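Local coordinates for protein adenosylmethionine-8-amino-7-oxononanoate aminotransferase (PDB 6ZHK) that is a class-III aminotransferase, dependent on pyridoxal 5'-phosphate, that probably moves an amino group from S-adenosylmethionine onto 8-amino-7-oxononanoate in biotin synthesis, at residues H87-L90 against L91-N95; A133-Y136 against Y137-G141; M211-L214 against N215-I218; K370-H373 against K374-K378. All coordinates share one frame; numbering follows the deposited sequence.

Contact 1: H87-L90 against L91-N95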
ATOM      1  N   HIS A  87       7.768 -11.115   9.927  1.00 16.39           N
ATOM      2  CA  HIS A  87       6.731 -10.153  10.243  1.00 16.27           C
ATOM      3  C   HIS A  87       6.050 -10.473  11.578  1.00 16.86           C
ATOM      4  O   HIS A  87       5.428 -11.515  11.755  1.00 14.89           O
ATOM      5  CB  HIS A  87       5.654 -10.103   9.161  1.00 13.57           C
ATOM      6  CG  HIS A  87       4.643  -9.066   9.518  1.00 12.14           C
ATOM      7  ND1 HIS A  87       4.910  -7.683   9.451  1.00 12.13           N
ATOM      8  CD2 HIS A  87       3.398  -9.206   9.992  1.00 13.91           C
ATOM      9  CE1 HIS A  87       3.838  -7.010   9.887  1.00 12.41           C
ATOM     10  NE2 HIS A  87       2.907  -7.942  10.255  1.00 14.02           N
ATOM     11  N   SER A  88       6.025  -9.480  12.441  1.00 13.33           N
ATOM     12  CA  SER A  88       5.011  -9.435  13.493  1.00 13.81           C
ATOM     13  C   SER A  88       4.457  -8.010  13.578  1.00 13.25           C
ATOM     14  O   SER A  88       5.154  -7.081  13.180  1.00 14.45           O
ATOM     15  CB  SER A  88       5.580  -9.921  14.828  1.00 12.00           C
ATOM     16  OG  SER A  88       6.571  -8.977  15.253  1.00 16.30           O
ATOM     17  N   THR A  89       3.310  -7.848  14.266  1.00 13.15           N
ATOM     18  CA  THR A  89       2.501  -6.643  14.175  1.00 14.32           C
ATOM     19  C   THR A  89       3.107  -5.462  14.939  1.00 14.61           C
ATOM     20  O   THR A  89       3.721  -5.618  16.042  1.00 13.31           O
ATOM     21  CB  THR A  89       1.061  -6.971  14.618  1.00 15.75           C
ATOM     22  OG1 THR A  89       0.237  -5.922  14.151  1.00 15.80           O
ATOM     23  CG2 THR A  89       0.880  -7.040  16.123  1.00 15.59           C
ATOM     24  N   LEU A  90       2.742  -4.270  14.468  1.00 14.08           N
ATOM     25  CA  LEU A  90       2.851  -3.042  15.264  1.00 14.08           C
ATOM     26  C   LEU A  90       1.492  -2.594  15.831  1.00 14.63           C
ATOM     27  O   LEU A  90       1.416  -1.544  16.455  1.00 13.75           O
ATOM     28  CB  LEU A  90       3.467  -1.933  14.399  1.00 14.82           C
ATOM     29  CG  LEU A  90       4.976  -1.741  14.586  1.00 15.82           C
ATOM     30  CD1 LEU A  90       5.765  -2.921  14.152  1.00 13.82           C
ATOM     31  CD2 LEU A  90       5.476  -0.500  13.838  1.00 16.49           C
ATOM     32  N   LEU A  91       0.394  -3.347  15.582  1.00 12.29           N
ATOM     33  CA  LEU A  91      -0.878  -2.945  16.171  1.00 15.12           C
ATOM     34  C   LEU A  91      -0.838  -3.387  17.642  1.00 16.18           C
ATOM     35  O   LEU A  91      -1.035  -4.578  17.946  1.00 18.29           O
ATOM     36  CB  LEU A  91      -2.045  -3.616  15.418  1.00 14.92           C
ATOM     37  CG  LEU A  91      -2.522  -2.965  14.098  1.00 18.85           C
ATOM     38  CD1 LEU A  91      -1.544  -3.277  12.970  1.00 16.41           C
ATOM     39  CD2 LEU A  91      -3.919  -3.489  13.762  1.00 20.26           C
ATOM     40  N   GLY A  92      -0.487  -2.456  18.532  1.00 13.18           N
ATOM     41  CA  GLY A  92      -0.485  -2.710  19.969  1.00 14.84           C
ATOM     42  C   GLY A  92       0.722  -3.552  20.420  1.00 14.91           C
ATOM     43  O   GLY A  92       0.783  -3.936  21.580  1.00 14.57           O
ATOM     44  N   CYS A  93       1.652  -3.841  19.517  1.00 14.83           N
ATOM     45  CA  CYS A  93       2.925  -4.491  19.818  1.00 15.34           C
ATOM     46  C   CYS A  93       4.039  -3.704  19.129  1.00 14.23           C
ATOM     47  O   CYS A  93       3.736  -2.880  18.271  1.00 15.29           O
ATOM     48  CB  CYS A  93       3.035  -5.924  19.300  1.00 14.23           C
ATOM     49  SG  CYS A  93       1.715  -7.006  19.930  1.00 18.48           S
ATOM     50  N   GLY A  94       5.292  -4.075  19.410  1.00 14.54           N
ATOM     51  CA  GLY A  94       6.403  -3.539  18.664  1.00 15.75           C
ATOM     52  C   GLY A  94       7.310  -4.630  18.097  1.00 18.67           C
ATOM     53  O   GLY A  94       7.134  -5.839  18.394  1.00 18.99           O
ATOM     54  N   ASN A  95       8.254  -4.194  17.253  1.00 14.17           N
ATOM     55  CA  ASN A  95       9.286  -5.135  16.804  1.00 16.13           C
ATOM     56  C   ASN A  95      10.620  -4.411  16.764  1.00 17.20           C
ATOM     57  O   ASN A  95      10.646  -3.187  16.668  1.00 14.34           O
ATOM     58  CB  ASN A  95       8.927  -5.917  15.542  1.00 13.80           C
ATOM     59  CG  ASN A  95       8.890  -5.062  14.286  1.00 16.34           C
ATOM     60  OD1 ASN A  95       9.795  -4.280  14.056  1.00 17.43           O
ATOM     61  ND2 ASN A  95       7.895  -5.245  13.434  1.00 13.30           N
TER
HETATM   62  O   HOH W   1       5.373  -7.470  16.933  1.00 17.47           O

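Contact 2: A133-Y136 against Y137-G141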
ATOM      1  N   ALA A 133      -3.998  15.215   9.061  1.00 11.94           N
ATOM      2  CA  ALA A 133      -4.185  16.660   8.972  1.00 13.57           C
ATOM      3  C   ALA A 133      -5.671  16.957   9.205  1.00 14.52           C
ATOM      4  O   ALA A 133      -6.011  17.753  10.047  1.00 13.79           O
ATOM      5  CB  ALA A 133      -3.706  17.217   7.640  1.00 12.28           C
ATOM      6  N   TYR A 134      -6.533  16.140   8.571  1.00 15.01           N
ATOM      7  CA  TYR A 134      -7.971  16.343   8.659  1.00 13.17           C
ATOM      8  C   TYR A 134      -8.401  16.159  10.114  1.00 13.95           C
ATOM      9  O   TYR A 134      -9.155  16.996  10.689  1.00 11.42           O
ATOM     10  CB  TYR A 134      -8.737  15.389   7.730  1.00 14.49           C
ATOM     11  CG  TYR A 134     -10.243  15.622   7.858  1.00 14.30           C
ATOM     12  CD1 TYR A 134     -10.843  16.685   7.185  1.00 17.10           C
ATOM     13  CD2 TYR A 134     -11.037  14.845   8.708  1.00 14.18           C
ATOM     14  CE1 TYR A 134     -12.211  16.949   7.323  1.00 20.03           C
ATOM     15  CE2 TYR A 134     -12.376  15.129   8.881  1.00 16.39           C
ATOM     16  CZ  TYR A 134     -12.962  16.160   8.178  1.00 17.41           C
ATOM     17  OH  TYR A 134     -14.300  16.445   8.350  1.00 24.33           O
ATOM     18  N   GLN A 135      -7.977  15.026  10.685  1.00 13.37           N
ATOM     19  CA  GLN A 135      -8.465  14.688  12.021  1.00 14.76           C
ATOM     20  C   GLN A 135      -7.809  15.550  13.087  1.00 15.32           C
ATOM     21  O   GLN A 135      -8.456  15.878  14.089  1.00 15.89           O
ATOM     22  CB  GLN A 135      -8.394  13.188  12.292  1.00 16.23           C
ATOM     23  CG  GLN A 135      -8.965  12.857  13.674  1.00 18.01           C
ATOM     24  CD  GLN A 135      -9.150  11.378  13.812  1.00 19.76           C
ATOM     25  OE1 GLN A 135      -8.546  10.584  13.085  1.00 20.73           O
ATOM     26  NE2 GLN A 135      -9.857  11.003  14.869  1.00 24.40           N
ATOM     27  N   TYR A 136      -6.580  16.014  12.829  1.00 13.91           N
ATOM     28  CA  TYR A 136      -5.972  16.971  13.749  1.00 13.70           C
ATOM     29  C   TYR A 136      -6.945  18.127  14.025  1.00 13.23           C
ATOM     30  O   TYR A 136      -7.175  18.513  15.184  1.00 13.24           O
ATOM     31  CB  TYR A 136      -4.691  17.529  13.150  1.00 13.25           C
ATOM     32  CG  TYR A 136      -4.086  18.726  13.851  1.00 14.86           C
ATOM     33  CD1 TYR A 136      -3.340  18.595  15.034  1.00 16.40           C
ATOM     34  CD2 TYR A 136      -4.259  19.994  13.328  1.00 17.19           C
ATOM     35  CE1 TYR A 136      -2.721  19.711  15.635  1.00 14.27           C
ATOM     36  CE2 TYR A 136      -3.662  21.109  13.932  1.00 15.35           C
ATOM     37  CZ  TYR A 136      -2.944  20.967  15.103  1.00 16.51           C
ATOM     38  OH  TYR A 136      -2.325  22.076  15.654  1.00 18.26           O
ATOM     39  N   TYR A 137      -7.468  18.743  12.961  1.00 12.67           N
ATOM     40  CA  TYR A 137      -8.275  19.941  13.154  1.00 14.46           C
ATOM     41  C   TYR A 137      -9.616  19.587  13.783  1.00 15.05           C
ATOM     42  O   TYR A 137     -10.125  20.346  14.594  1.00 15.72           O
ATOM     43  CB  TYR A 137      -8.504  20.703  11.844  1.00 13.13           C
ATOM     44  CG  TYR A 137      -7.257  21.404  11.351  1.00 14.70           C
ATOM     45  CD1 TYR A 137      -6.752  22.508  12.030  1.00 13.91           C
ATOM     46  CD2 TYR A 137      -6.557  20.938  10.231  1.00 13.58           C
ATOM     47  CE1 TYR A 137      -5.615  23.183  11.585  1.00 12.86           C
ATOM     48  CE2 TYR A 137      -5.429  21.616   9.784  1.00 12.81           C
ATOM     49  CZ  TYR A 137      -4.954  22.727  10.450  1.00 13.73           C
ATOM     50  OH  TYR A 137      -3.821  23.348   9.988  1.00 11.97           O
ATOM     51  N   VAL A 138     -10.183  18.417  13.445  1.00 15.47           N
ATOM     52  CA  VAL A 138     -11.404  18.058  14.133  1.00 13.80           C
ATOM     53  C   VAL A 138     -11.142  17.971  15.640  1.00 15.40           C
ATOM     54  O   VAL A 138     -11.963  18.423  16.470  1.00 18.99           O
ATOM     55  CB  VAL A 138     -11.886  16.693  13.621  1.00 14.46           C
ATOM     56  CG1 VAL A 138     -12.956  16.135  14.531  1.00 16.51           C
ATOM     57  CG2 VAL A 138     -12.348  16.782  12.172  1.00 14.33           C
ATOM     58  N   LEU A 139     -10.041  17.334  16.027  1.00 13.11           N
ATOM     59  CA  LEU A 139      -9.772  17.083  17.427  1.00 14.60           C
ATOM     60  C   LEU A 139      -9.445  18.399  18.120  1.00 15.26           C
ATOM     61  O   LEU A 139      -9.750  18.558  19.279  1.00 16.41           O
ATOM     62  CB  LEU A 139      -8.574  16.116  17.571  1.00 15.98           C
ATOM     63  CG  LEU A 139      -8.916  14.649  17.263  1.00 17.23           C
ATOM     64  CD1 LEU A 139      -7.651  13.812  17.212  1.00 15.99           C
ATOM     65  CD2 LEU A 139      -9.865  14.093  18.318  1.00 21.70           C
ATOM     66  N   ARG A 140      -8.806  19.299  17.404  1.00 15.71           N
ATOM     67  CA  ARG A 140      -8.402  20.565  18.002  1.00 16.10           C
ATOM     68  C   ARG A 140      -9.610  21.506  18.152  1.00 15.90           C
ATOM     69  O   ARG A 140      -9.509  22.549  18.808  1.00 18.85           O
ATOM     70  CB  ARG A 140      -7.389  21.271  17.106  1.00 17.71           C
ATOM     71  CG  ARG A 140      -6.603  22.378  17.808  1.00 17.23           C
ATOM     72  CD  ARG A 140      -5.595  22.960  16.826  1.00 19.79           C
ATOM     73  NE  ARG A 140      -6.189  23.766  15.738  1.00 17.50           N
ATOM     74  CZ  ARG A 140      -5.549  24.694  15.060  1.00 15.58           C
ATOM     75  NH1 ARG A 140      -6.194  25.408  14.171  1.00 17.47           N
ATOM     76  NH2 ARG A 140      -4.251  24.872  15.226  1.00 16.98           N
ATOM     77  N   GLY A 141     -10.768  21.127  17.599  1.00 15.58           N
ATOM     78  CA  GLY A 141     -11.980  21.934  17.777  1.00 15.86           C
ATOM     79  C   GLY A 141     -12.276  22.867  16.616  1.00 16.37           C
ATOM     80  O   GLY A 141     -13.273  23.603  16.634  1.00 19.08           O
TER

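Contact 3: M211-L214 against N215-I218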
ATOM      1  N   MET A 211       7.524  34.715  -9.297  1.00 31.38           N
ATOM      2  CA  MET A 211       6.962  35.351  -8.113  1.00 36.91           C
ATOM      3  C   MET A 211       5.441  35.490  -8.228  1.00 31.57           C
ATOM      4  O   MET A 211       4.733  35.398  -7.225  1.00 29.04           O
ATOM      5  CB  MET A 211       7.570  36.738  -7.861  1.00 36.09           C
ATOM      6  CG  MET A 211       7.157  37.339  -6.542  1.00 39.24           C
ATOM      7  SD  MET A 211       7.576  36.502  -4.954  1.00 40.72           S
ATOM      8  CE  MET A 211       6.529  37.422  -3.817  1.00 42.07           C
ATOM      9  N   GLU A 212       4.971  35.778  -9.443  1.00 28.35           N
ATOM     10  CA  GLU A 212       3.571  35.856  -9.837  1.00 33.46           C
ATOM     11  C   GLU A 212       2.840  34.595  -9.359  1.00 31.20           C
ATOM     12  O   GLU A 212       1.733  34.656  -8.798  1.00 26.48           O
ATOM     13  CB  GLU A 212       3.518  35.798 -11.368  1.00 42.18           C
ATOM     14  CG  GLU A 212       2.722  36.892 -12.051  1.00 54.11           C
ATOM     15  CD  GLU A 212       1.236  36.900 -11.758  1.00 64.02           C
ATOM     16  OE1 GLU A 212       0.640  35.806 -11.617  1.00 68.68           O
ATOM     17  OE2 GLU A 212       0.670  38.008 -11.690  1.00 74.32           O
ATOM     18  N   CYS A 213       3.498  33.460  -9.598  1.00 31.92           N
ATOM     19  CA  CYS A 213       2.939  32.164  -9.244  1.00 32.92           C
ATOM     20  C   CYS A 213       3.011  31.925  -7.728  1.00 29.43           C
ATOM     21  O   CYS A 213       2.052  31.398  -7.162  1.00 27.26           O
ATOM     22  CB  CYS A 213       3.568  31.028 -10.046  1.00 40.66           C
ATOM     23  SG  CYS A 213       2.787  30.740 -11.655  1.00 51.57           S
ATOM     24  N   LEU A 214       4.105  32.327  -7.054  1.00 25.21           N
ATOM     25  CA  LEU A 214       4.131  32.209  -5.599  1.00 26.41           C
ATOM     26  C   LEU A 214       3.000  33.041  -4.974  1.00 24.48           C
ATOM     27  O   LEU A 214       2.231  32.538  -4.133  1.00 21.92           O
ATOM     28  CB  LEU A 214       5.510  32.621  -5.067  1.00 23.50           C
ATOM     29  CG  LEU A 214       5.636  32.592  -3.556  1.00 21.64           C
ATOM     30  CD1 LEU A 214       5.146  31.248  -2.948  1.00 20.79           C
ATOM     31  CD2 LEU A 214       7.068  32.953  -3.137  1.00 23.65           C
ATOM     32  N   ASN A 215       2.883  34.314  -5.403  1.00 22.61           N
ATOM     33  CA  ASN A 215       1.848  35.211  -4.903  1.00 23.20           C
ATOM     34  C   ASN A 215       0.459  34.604  -5.128  1.00 21.72           C
ATOM     35  O   ASN A 215      -0.418  34.758  -4.294  1.00 22.77           O
ATOM     36  CB  ASN A 215       1.969  36.638  -5.481  1.00 25.24           C
ATOM     37  CG  ASN A 215       2.962  37.542  -4.767  1.00 31.33           C
ATOM     38  OD1 ASN A 215       3.202  37.392  -3.553  1.00 31.39           O
ATOM     39  ND2 ASN A 215       3.534  38.484  -5.516  1.00 23.97           N
ATOM     40  N   GLU A 216       0.249  33.916  -6.246  1.00 23.56           N
ATOM     41  CA  GLU A 216      -1.040  33.311  -6.528  1.00 25.14           C
ATOM     42  C   GLU A 216      -1.364  32.290  -5.426  1.00 23.97           C
ATOM     43  O   GLU A 216      -2.489  32.284  -4.920  1.00 20.94           O
ATOM     44  CB  GLU A 216      -1.034  32.678  -7.918  1.00 29.28           C
ATOM     45  CG  GLU A 216      -2.192  31.712  -8.091  1.00 40.22           C
ATOM     46  CD  GLU A 216      -2.034  30.514  -9.027  1.00 48.43           C
ATOM     47  OE1 GLU A 216      -0.907  30.273  -9.566  1.00 53.90           O
ATOM     48  OE2 GLU A 216      -3.064  29.854  -9.259  1.00 45.48           O
ATOM     49  N   MET A 217      -0.364  31.446  -5.081  1.00 22.91           N
ATOM     50  CA  MET A 217      -0.515  30.374  -4.100  1.00 21.73           C
ATOM     51  C   MET A 217      -0.714  30.952  -2.697  1.00 20.71           C
ATOM     52  O   MET A 217      -1.515  30.474  -1.886  1.00 18.69           O
ATOM     53  CB  MET A 217       0.699  29.435  -4.130  1.00 20.15           C
ATOM     54  CG  MET A 217       0.709  28.469  -2.961  1.00 18.92           C
ATOM     55  SD  MET A 217      -0.722  27.334  -3.018  1.00 19.88           S
ATOM     56  CE  MET A 217      -0.032  25.945  -3.929  1.00 20.70           C
ATOM     57  N   ILE A 218       0.073  31.979  -2.359  1.00 20.22           N
ATOM     58  CA  ILE A 218      -0.039  32.562  -1.034  1.00 18.70           C
ATOM     59  C   ILE A 218      -1.439  33.150  -0.879  1.00 17.50           C
ATOM     60  O   ILE A 218      -2.067  32.977   0.170  1.00 18.48           O
ATOM     61  CB  ILE A 218       1.045  33.644  -0.836  1.00 18.30           C
ATOM     62  CG1 ILE A 218       2.425  32.972  -0.794  1.00 21.72           C
ATOM     63  CG2 ILE A 218       0.714  34.388   0.446  1.00 19.54           C
ATOM     64  CD1 ILE A 218       3.648  33.959  -0.739  1.00 21.92           C
TER

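Contact 4: K370-H373 against K374-K378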
ATOM      1  N   LYS A 370      27.329  17.219 -10.858  1.00 22.41           N
ATOM      2  CA  LYS A 370      27.914  18.299 -11.643  1.00 24.06           C
ATOM      3  C   LYS A 370      28.316  17.787 -13.031  1.00 20.90           C
ATOM      4  O   LYS A 370      28.039  18.420 -14.044  1.00 22.39           O
ATOM      5  CB  LYS A 370      29.142  18.840 -10.903  1.00 25.70           C
ATOM      6  CG  LYS A 370      29.116  20.297 -10.454  1.00 39.58           C
ATOM      7  CD  LYS A 370      29.772  20.432  -9.085  1.00 36.27           C
ATOM      8  CE  LYS A 370      29.347  21.668  -8.336  1.00 41.99           C
ATOM      9  NZ  LYS A 370      29.277  21.354  -6.891  1.00 49.35           N
ATOM     10  N   LEU A 371      28.928  16.601 -13.085  1.00 25.97           N
ATOM     11  CA  LEU A 371      29.287  15.985 -14.360  1.00 23.77           C
ATOM     12  C   LEU A 371      28.052  15.687 -15.216  1.00 23.10           C
ATOM     13  O   LEU A 371      28.038  15.934 -16.425  1.00 22.90           O
ATOM     14  CB  LEU A 371      30.151  14.741 -14.109  1.00 22.21           C
ATOM     15  CG  LEU A 371      30.461  13.907 -15.371  1.00 24.65           C
ATOM     16  CD1 LEU A 371      31.377  14.658 -16.358  1.00 25.32           C
ATOM     17  CD2 LEU A 371      31.003  12.523 -15.046  1.00 26.25           C
ATOM     18  N   PHE A 372      27.012  15.104 -14.594  1.00 20.77           N
ATOM     19  CA  PHE A 372      25.757  14.825 -15.278  1.00 21.31           C
ATOM     20  C   PHE A 372      25.185  16.094 -15.940  1.00 23.40           C
ATOM     21  O   PHE A 372      24.798  16.078 -17.104  1.00 24.20           O
ATOM     22  CB  PHE A 372      24.760  14.263 -14.236  1.00 19.89           C
ATOM     23  CG  PHE A 372      23.447  13.735 -14.759  1.00 19.57           C
ATOM     24  CD1 PHE A 372      23.397  13.086 -15.979  1.00 18.71           C
ATOM     25  CD2 PHE A 372      22.269  13.866 -14.032  1.00 18.47           C
ATOM     26  CE1 PHE A 372      22.220  12.508 -16.439  1.00 18.17           C
ATOM     27  CE2 PHE A 372      21.059  13.347 -14.514  1.00 20.05           C
ATOM     28  CZ  PHE A 372      21.042  12.668 -15.717  1.00 21.04           C
ATOM     29  N   HIS A 373      25.118  17.201 -15.198  1.00 22.44           N
ATOM     30  CA  HIS A 373      24.483  18.391 -15.752  1.00 22.31           C
ATOM     31  C   HIS A 373      25.325  18.943 -16.902  1.00 23.21           C
ATOM     32  O   HIS A 373      24.763  19.468 -17.870  1.00 23.44           O
ATOM     33  CB  HIS A 373      24.172  19.453 -14.657  1.00 24.34           C
ATOM     34  CG  HIS A 373      23.167  18.991 -13.645  1.00 24.43           C
ATOM     35  ND1 HIS A 373      22.894  19.697 -12.487  1.00 26.66           N
ATOM     36  CD2 HIS A 373      22.386  17.881 -13.603  1.00 23.69           C
ATOM     37  CE1 HIS A 373      21.971  19.047 -11.770  1.00 26.65           C
ATOM     38  NE2 HIS A 373      21.618  17.932 -12.443  1.00 24.18           N
ATOM     39  N   LYS A 374      26.652  18.870 -16.765  1.00 22.61           N
ATOM     40  CA  LYS A 374      27.577  19.345 -17.791  1.00 25.03           C
ATOM     41  C   LYS A 374      27.419  18.520 -19.070  1.00 23.50           C
ATOM     42  O   LYS A 374      27.338  19.077 -20.167  1.00 24.69           O
ATOM     43  CB  LYS A 374      29.002  19.306 -17.227  1.00 28.27           C
ATOM     44  CG  LYS A 374      30.075  19.576 -18.271  1.00 34.28           C
ATOM     45  CD  LYS A 374      31.443  19.781 -17.687  1.00 39.36           C
ATOM     46  CE  LYS A 374      32.226  18.525 -17.367  1.00 40.51           C
ATOM     47  NZ  LYS A 374      32.069  17.470 -18.403  1.00 48.93           N
ATOM     48  N   GLU A 375      27.230  17.197 -18.929  1.00 23.69           N
ATOM     49  CA  GLU A 375      27.075  16.270 -20.052  1.00 22.87           C
ATOM     50  C   GLU A 375      25.714  16.326 -20.735  1.00 22.94           C
ATOM     51  O   GLU A 375      25.579  15.893 -21.884  1.00 22.47           O
ATOM     52  CB  GLU A 375      27.425  14.830 -19.659  1.00 24.34           C
ATOM     53  CG  GLU A 375      28.872  14.619 -19.253  1.00 24.20           C
ATOM     54  CD  GLU A 375      29.897  14.916 -20.358  1.00 32.05           C
ATOM     55  OE1 GLU A 375      29.783  14.317 -21.446  1.00 25.84           O
ATOM     56  OE2 GLU A 375      30.763  15.813 -20.142  1.00 30.50           O
ATOM     57  N   LEU A 376      24.689  16.867 -20.057  1.00 20.17           N
ATOM     58  CA  LEU A 376      23.369  17.072 -20.633  1.00 21.37           C
ATOM     59  C   LEU A 376      23.302  18.367 -21.465  1.00 21.69           C
ATOM     60  O   LEU A 376      22.354  18.593 -22.251  1.00 20.70           O
ATOM     61  CB  LEU A 376      22.363  17.162 -19.470  1.00 21.51           C
ATOM     62  CG  LEU A 376      22.030  15.865 -18.720  1.00 18.55           C
ATOM     63  CD1 LEU A 376      21.315  16.199 -17.391  1.00 19.05           C
ATOM     64  CD2 LEU A 376      21.181  14.972 -19.617  1.00 17.50           C
ATOM     65  N   ARG A 377      24.268  19.282 -21.258  1.00 20.59           N
ATOM     66  CA  ARG A 377      24.141  20.568 -21.928  1.00 24.32           C
ATOM     67  C   ARG A 377      24.011  20.446 -23.449  1.00 24.24           C
ATOM     68  O   ARG A 377      23.221  21.169 -24.035  1.00 23.46           O
ATOM     69  CB  ARG A 377      25.337  21.477 -21.594  1.00 29.06           C
ATOM     70  CG  ARG A 377      25.260  22.096 -20.206  1.00 29.96           C
ATOM     71  CD  ARG A 377      26.437  23.037 -20.133  1.00 36.13           C
ATOM     72  NE  ARG A 377      27.112  22.944 -18.845  1.00 41.82           N
ATOM     73  CZ  ARG A 377      28.409  23.221 -18.668  1.00 52.14           C
ATOM     74  NH1 ARG A 377      29.158  23.572 -19.707  1.00 56.34           N
ATOM     75  NH2 ARG A 377      28.959  23.136 -17.467  1.00 52.37           N
ATOM     76  N   LYS A 378      24.777  19.540 -24.085  1.00 25.64           N
ATOM     77  CA  LYS A 378      24.751  19.387 -25.541  1.00 24.40           C
ATOM     78  C   LYS A 378      23.371  19.019 -26.071  1.00 27.07           C
ATOM     79  O   LYS A 378      23.112  19.184 -27.263  1.00 25.70           O
ATOM     80  CB  LYS A 378      25.791  18.354 -25.998  1.00 24.25           C
ATOM     81  CG  LYS A 378      25.678  16.986 -25.302  1.00 26.72           C
ATOM     82  CD  LYS A 378      26.511  15.875 -25.963  1.00 26.72           C
ATOM     83  CE  LYS A 378      26.533  14.579 -25.150  1.00 25.13           C
ATOM     84  NZ  LYS A 378      27.295  14.712 -23.873  1.00 23.77           N
TER

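Contact 1: H87-L90 against L91-N95
Thr-89 and Leu-91 set their side chains at about a right angle, and the threonine hydroxyl makes the closest approach. A chi1 of -163° swings OG1 to the side opposite its own amide, where it accepts a nearly straight hydrogen bond from Leu-91 N at 3.0 Å. CD1 of Leu-91 rests 3.4 Å from that OG1, while the other branch of Thr-89, the methyl CG2, faces SG of Cys-93 at 3.9 Å. A side-chain oxygen that takes the amide two residues on makes this an ST turn, in the loop between helix 72-82 and strand 94-95. The loop belongs to the dimer interface: Gly-94 and Asn-95 pair in parallel with a strand of the second subunit, whose His-23 hydrogen-bonds to Leu-90 O. A valine at Thr-89 has no hydroxyl for the Leu-91 amide, and the turn is likely to be freer to change shape. Asn-95, the N-cap of helix 96-108, crosses Leu-90, with ND2 3.2 Å from CD1 of the leucine. That ND2 also gives Ser-88 O a weak bond, besides one to Gly-341 O, while OD1 hydrogen-bonds to Ser-98 OG. One water accepts from Ser-88 OG and donates to Thr-89 O and Gly-94 O.

Contact 2: A133-Y136 against Y137-G141
Tyr-136 turns the edge of its ring onto the face of Tyr-137, a T-shaped pair with centroids 4.9 Å apart and planes at 77°. Their first torsions differ: Tyr-136 has CG anti to its amide nitrogen (chi1 168°), whereas CG of Tyr-137 sits anti to the carbonyl carbon (chi1 -72°), and this brings CD2 of Tyr-136 above the centre of the Tyr-137 ring. Arg-140, one turn on, bends at its third torsion and lays CD 3.7 Å from CZ of Tyr-136. Its NH2 gives Tyr-136 OH a weak bond of 3.4 Å; the hydroxyl's stronger partner is Glu-318, and the guanidinium is held by salt bridges to Asp-262 and Asp-142. Elsewhere round the helix, CE2 of Tyr-134 touches CG2 of Val-138 at 3.7 Å, and CG of the extended Gln-135 meets CD1 of Leu-139 at 3.9 Å. The helix closes in a Schellman motif: Gly-141 takes positive phi and its N reaches Val-138 O at 3.2 Å. Tyr-134 and Val-138 pack on Val-174 of the second subunit, while Ala-133 and Tyr-137 lie against Phe-229, so this end of helix 122-140 is set between the dimer partner and strand 228-234.

Contact 3: M211-L214 against N215-I218
Asn-215 N points almost straight at Met-211 O, a 2.8 Å hydrogen bond with an angle of 175° at the hydrogen. Ile-218 N makes an equally short bond, 2.8 Å, to Leu-214 O. Between them Glu-216 N reaches Glu-212 O and, more loosely, Met-217 N reaches Cys-213 O at 3.2 Å. These are the successive i to i+4 bonds of the opening turns of helix 211-224. Side chains one turn apart add a second layer. The chain of Met-211 leaves anti to its own N and then bends at chi2 (61°), and this turns it forward along the helix until the terminal methyl CE comes 3.3 Å from OD1 of Asn-215 and 3.6 Å from its ND2; the methyl therefore lies against the amide group, with no hydrogen bond between them. Both residues are exposed at the helix start. The carboxylate of Glu-216 is directed elsewhere, to the backbone N of Asn-186, and OE1 of Glu-216 lies 6.1 Å from OE1 of Glu-212, a distance at which the two like charges would probably repel mildly. Apolar packing comes from Leu-214 and Ile-218, one turn apart: CG of Leu-214 touches CD1 of Ile-218 at 3.7 Å, their chains slanting past each other. Leu-214 and Met-217 both rest on Tyr-250 and Val-254 of helix 250-261. Met-217, the buried one of the pair, also reaches Ile-149 and Val-151, and with Glu-216 it touches Ala-185, so the helix lies over strands 147-151 and 183-185 at the edge of the seven-stranded sheet.

Contact 4: K370-H373 against K374-K378
The C-terminal part of helix 366-376 and the residues just after it have two unlike sides, one greasy and one charged. On the greasy side Leu-376 puts its methyl CD1 over the face of the Phe-372 ring, 3.8 Å from the centroid and only 7° off the ring normal, a clear CH-pi contact. Phe-372 holds CG anti to its own N (chi1 -172°), which carries the ring along the helix toward the residue one turn on. Cut back to an alanine, Phe-372 would no longer offer a ring to the Leu-376 methyl, and a gap is likely to open toward strands 394-399 and 436-439. The charged side is a salt-bridge network centred on Glu-375. Lys-374, bent at its last two torsions, folds round to bring NZ 2.7 Å from Glu-375 OE2, and the same NZ passes 3.5 Å from CD1 of Leu-371. Lys-378 grips the glutamate residue from a second direction: its NZ donates to the backbone carbonyl Glu-375 O at 2.9 Å, in the carbonyl plane on a lone pair, and forms a longer salt bridge to OE1. Glu-375 N bonds firmly to Leu-371 O at 2.9 Å, but Leu-376 N divides itself between weak bonds to Phe-372 O and His-373 O. His-373 NE2 holds Gly-392 O. Phe-372 and Leu-376 press on Val-395 and Leu-439, while Glu-375 touches Cys-454 of helix 447-463: the arrangement is that of an amphipathic helix laid on strands, as in the C-terminal alpha/beta part of fold-type I aminotransferases.

Overall arrangement
The contacts come in series along the chain, within one class-III aminotransferase range. Contact 1, in the loop before helix 96-108, and contact 2, at the end of helix 122-140, have centres about 27 Å apart. Contact 3 is about 27 Å from contact 2, centre to centre, and both helices pack on the seven-stranded sheet, against strands 147-151 and 183-185 in contact 3 and strand 228-234 in contact 2. Contact 4, on helix 366-376 against strands 394-399 and 436-439, lies about 31 Å from contact 3 and about 47 Å from contacts 1 and 2, between centres. Contacts 1 and 2 face the partner subunit of the homodimer, while no other protein chain of the assembly touches contacts 3 and 4.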